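UDP-N-acetylglucosamine 4,6-dehydratase (Vibrio fischeri, PDB 3PVZ) binds NAD and probably acts as a lyase of the polysaccharide synthase family, dehydrating UDP-N-acetylglucosamine. Local coordinates at residues K159-S164 with A194-R199. Sequence-based numbering, arbitrary orientation. Where two conformers were deposited one is given.
With NAD (nicotinamide-adenine-dinucleotide), chain E.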
loop_
_atom_site.group_PDB
_atom_site.type_symbol
_atom_site.label_atom_id
_atom_site.label_comp_id
_atom_site.label_asym_id
_atom_site.label_seq_id
_atom_site.Cartn_x
_atom_site.Cartn_y
_atom_site.Cartn_z
ATOM N N LYS A 159 22.561 9.284 11.354
ATOM C CA LYS A 159 22.552 8.884 9.959
ATOM C C LYS A 159 21.147 8.670 9.437
ATOM O O LYS A 159 20.306 8.026 10.065
ATOM C CB LYS A 159 23.408 7.617 9.760
ATOM C CG LYS A 159 23.492 7.102 8.334
ATOM C CD LYS A 159 24.569 7.943 7.592
ATOM C CE LYS A 159 24.831 7.445 6.219
ATOM N NZ LYS A 159 25.526 6.118 6.251
ATOM N N TYR A 160 20.905 9.248 8.271
ATOM C CA TYR A 160 19.673 9.030 7.552
ATOM C C TYR A 160 20.038 8.362 6.221
ATOM O O TYR A 160 21.016 8.688 5.615
ATOM C CB TYR A 160 18.973 10.391 7.312
ATOM C CG TYR A 160 17.580 10.312 6.729
ATOM C CD1 TYR A 160 17.381 10.177 5.369
ATOM C CD2 TYR A 160 16.447 10.389 7.540
ATOM C CE1 TYR A 160 16.097 10.121 4.832
ATOM C CE2 TYR A 160 15.180 10.325 7.012
ATOM C CZ TYR A 160 15.003 10.208 5.647
ATOM O OH TYR A 160 13.724 10.147 5.108
ATOM N N PHE A 161 19.262 7.372 5.836
ATOM C CA PHE A 161 19.487 6.608 4.645
ATOM C C PHE A 161 18.209 6.634 3.850
ATOM O O PHE A 161 17.097 6.430 4.390
ATOM C CB PHE A 161 19.852 5.147 4.971
ATOM C CG PHE A 161 19.753 4.255 3.788
ATOM C CD1 PHE A 161 20.794 4.198 2.844
ATOM C CD2 PHE A 161 18.586 3.566 3.518
ATOM C CE1 PHE A 161 20.674 3.461 1.698
ATOM C CE2 PHE A 161 18.481 2.789 2.375
ATOM C CZ PHE A 161 19.540 2.745 1.461
ATOM N N CYS A 162 18.364 6.822 2.542
ATOM C CA CYS A 162 17.224 6.674 1.674
ATOM C C CYS A 162 17.692 6.330 0.263
ATOM O O CYS A 162 18.863 6.201 0.031
ATOM C CB CYS A 162 16.378 7.948 1.691
ATOM S SG CYS A 162 17.263 9.346 1.126
ATOM N N VAL A 163 16.768 6.199 -0.675
ATOM C CA VAL A 163 17.093 5.704 -2.007
ATOM C C VAL A 163 17.451 6.843 -2.938
ATOM O O VAL A 163 16.935 7.944 -2.789
ATOM C CB VAL A 163 15.918 4.985 -2.648
ATOM C CG1 VAL A 163 15.344 3.971 -1.684
ATOM C CG2 VAL A 163 14.862 6.018 -3.107
ATOM N N SER A 164 18.320 6.555 -3.907
ATOM C CA SER A 164 18.613 7.496 -4.972
ATOM C C SER A 164 17.743 7.235 -6.187
ATOM O O SER A 164 17.103 6.179 -6.284
ATOM C CB SER A 164 20.076 7.395 -5.381
ATOM O OG SER A 164 20.845 8.340 -4.682
ATOM N N ALA A 194 24.631 13.504 8.353
ATOM C CA ALA A 194 25.085 12.509 7.412
ATOM C C ALA A 194 23.905 11.763 6.712
ATOM O O ALA A 194 23.085 11.092 7.370
ATOM C CB ALA A 194 26.009 11.500 8.121
ATOM N N ILE A 195 23.872 11.870 5.384
ATOM C CA ILE A 195 22.891 11.196 4.547
ATOM C C ILE A 195 23.613 10.330 3.520
ATOM O O ILE A 195 24.511 10.806 2.801
ATOM C CB ILE A 195 21.999 12.221 3.778
ATOM C CG1 ILE A 195 21.273 13.145 4.759
ATOM C CG2 ILE A 195 20.960 11.504 2.906
ATOM C CD1 ILE A 195 20.387 14.211 4.113
ATOM N N SER A 196 23.248 9.064 3.422
ATOM C CA SER A 196 23.776 8.237 2.344
ATOM C C SER A 196 22.631 7.517 1.648
ATOM O O SER A 196 21.585 7.326 2.262
ATOM C CB SER A 196 24.831 7.252 2.869
ATOM O OG SER A 196 24.282 6.121 3.535
ATOM N N THR A 197 22.827 7.107 0.386
ATOM C CA THR A 197 21.759 6.435 -0.351
ATOM C C THR A 197 22.244 5.148 -1.027
ATOM O O THR A 197 23.378 4.719 -0.843
ATOM C CB THR A 197 21.129 7.364 -1.416
ATOM O OG1 THR A 197 22.080 7.608 -2.438
ATOM C CG2 THR A 197 20.703 8.730 -0.849
ATOM N N ALA A 198 21.329 4.499 -1.742
ATOM C CA ALA A 198 21.639 3.419 -2.627
ATOM C C ALA A 198 20.942 3.588 -3.965
ATOM O O ALA A 198 19.889 4.175 -4.055
ATOM C CB ALA A 198 21.272 2.145 -2.021
ATOM N N ARG A 199 21.547 3.047 -5.006
ATOM C CA ARG A 199 20.916 2.964 -6.314
ATOM C C ARG A 199 20.823 1.488 -6.692
ATOM O O ARG A 199 21.836 0.757 -6.672
ATOM C CB ARG A 199 21.749 3.738 -7.286
ATOM C CG ARG A 199 21.253 3.645 -8.720
ATOM C CD ARG A 199 22.033 4.648 -9.572
ATOM N NE ARG A 199 21.585 6.040 -9.328
ATOM C CZ ARG A 199 22.385 7.105 -9.308
ATOM N NH1 ARG A 199 21.879 8.311 -9.088
ATOM N NH2 ARG A 199 23.686 6.972 -9.509
HETATM P PA NAD E . 7.377 -0.772 -2.389
HETATM O O1A NAD E . 6.135 -0.319 -3.087
HETATM O O2A NAD E . 7.352 -2.259 -2.206
HETATM O O5B NAD E . 7.381 -0.329 -0.862
HETATM C C5B NAD E . 7.187 1.080 -0.614
HETATM C C4B NAD E . 6.643 1.099 0.819
HETATM O O4B NAD E . 6.407 2.411 1.287
HETATM C C3B NAD E . 5.286 0.327 0.887
HETATM O O3B NAD E . 5.311 -0.667 1.891
HETATM C C2B NAD E . 4.274 1.455 1.198
HETATM O O2B NAD E . 3.093 1.021 1.861
HETATM C C1B NAD E . 5.210 2.372 2.019
HETATM N N9A NAD E . 4.685 3.727 2.083
HETATM C C8A NAD E . 4.343 4.515 1.053
HETATM N N7A NAD E . 3.857 5.639 1.466
HETATM C C5A NAD E . 3.959 5.638 2.830
HETATM C C6A NAD E . 3.607 6.533 3.835
HETATM N N6A NAD E . 3.114 7.755 3.445
HETATM N N1A NAD E . 3.799 6.216 5.111
HETATM C C2A NAD E . 4.293 5.030 5.450
HETATM N N3A NAD E . 4.611 4.149 4.535
HETATM C C4A NAD E . 4.465 4.414 3.244
HETATM O O3 NAD E . 8.658 -0.219 -3.192
HETATM P PN NAD E . 10.076 -1.010 -3.064
HETATM O O1N NAD E . 10.239 -1.970 -4.230
HETATM O O2N NAD E . 10.441 -1.637 -1.782
HETATM O O5D NAD E . 11.084 0.222 -3.506
HETATM C C5D NAD E . 11.325 1.110 -2.426
HETATM C C4D NAD E . 12.225 2.253 -2.910
HETATM O O4D NAD E . 13.306 1.726 -3.742
HETATM C C3D NAD E . 11.422 3.204 -3.825
HETATM O O3D NAD E . 11.922 4.560 -3.806
HETATM C C2D NAD E . 11.732 2.660 -5.238
HETATM O O2D NAD E . 11.569 3.655 -6.260
HETATM C C1D NAD E . 13.203 2.271 -5.087
HETATM N N1N NAD E . 13.638 1.310 -6.112
HETATM C C2N NAD E . 13.033 0.116 -6.164
HETATM C C3N NAD E . 13.412 -0.829 -7.094
HETATM C C7N NAD E . 12.740 -2.137 -7.185
HETATM O O7N NAD E . 13.100 -2.874 -8.100
HETATM N N7N NAD E . 11.760 -2.514 -6.351
HETATM C C4N NAD E . 14.457 -0.528 -8.003
HETATM C C5N NAD E . 15.067 0.712 -7.905
HETATM C C6N NAD E . 14.629 1.628 -6.949
#
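The hydroxyls of S164 and T197 meet at 2.7 Å between OG and OG1, a hydrogen bond that ties the end of segment 159-164 to strand 194-198. The two strands exemplify the parallel beta-alpha-beta unit of a Rossmann-type fold, with helix 174-189 as the crossover. T197 OG1 sits between its own backbone N and carbonyl carbon (chi1 68°), which turns it to S164 OG. Beside this pair, S164 N donates to A198 O at 2.9 Å, nearly straight at 170°. Further back the parallel ladder runs through Y160 N to A194 O (3.0 Å), S196 N to Y160 O and C162 N to S196 O; the bond from A198 N to C162 O is weak. On the face of K159 and F161, the lysine chain bends at chi2 (81°), which places CD, and continues to CE, 3.4 Å from S196 CB, a tight fit, while NZ hydrogen-bonds to the carbonyl oxygens of S247, C248 and G251. S196 OG shares a hydrogen bond with S247 OG. At the carboxyl ends of the parallel strands, where Rossmann folds hold their dinucleotide, V163 borders the NAD ribose. The F161 ring receives A198 CB in plane at its edge, 3.9 Å from CZ.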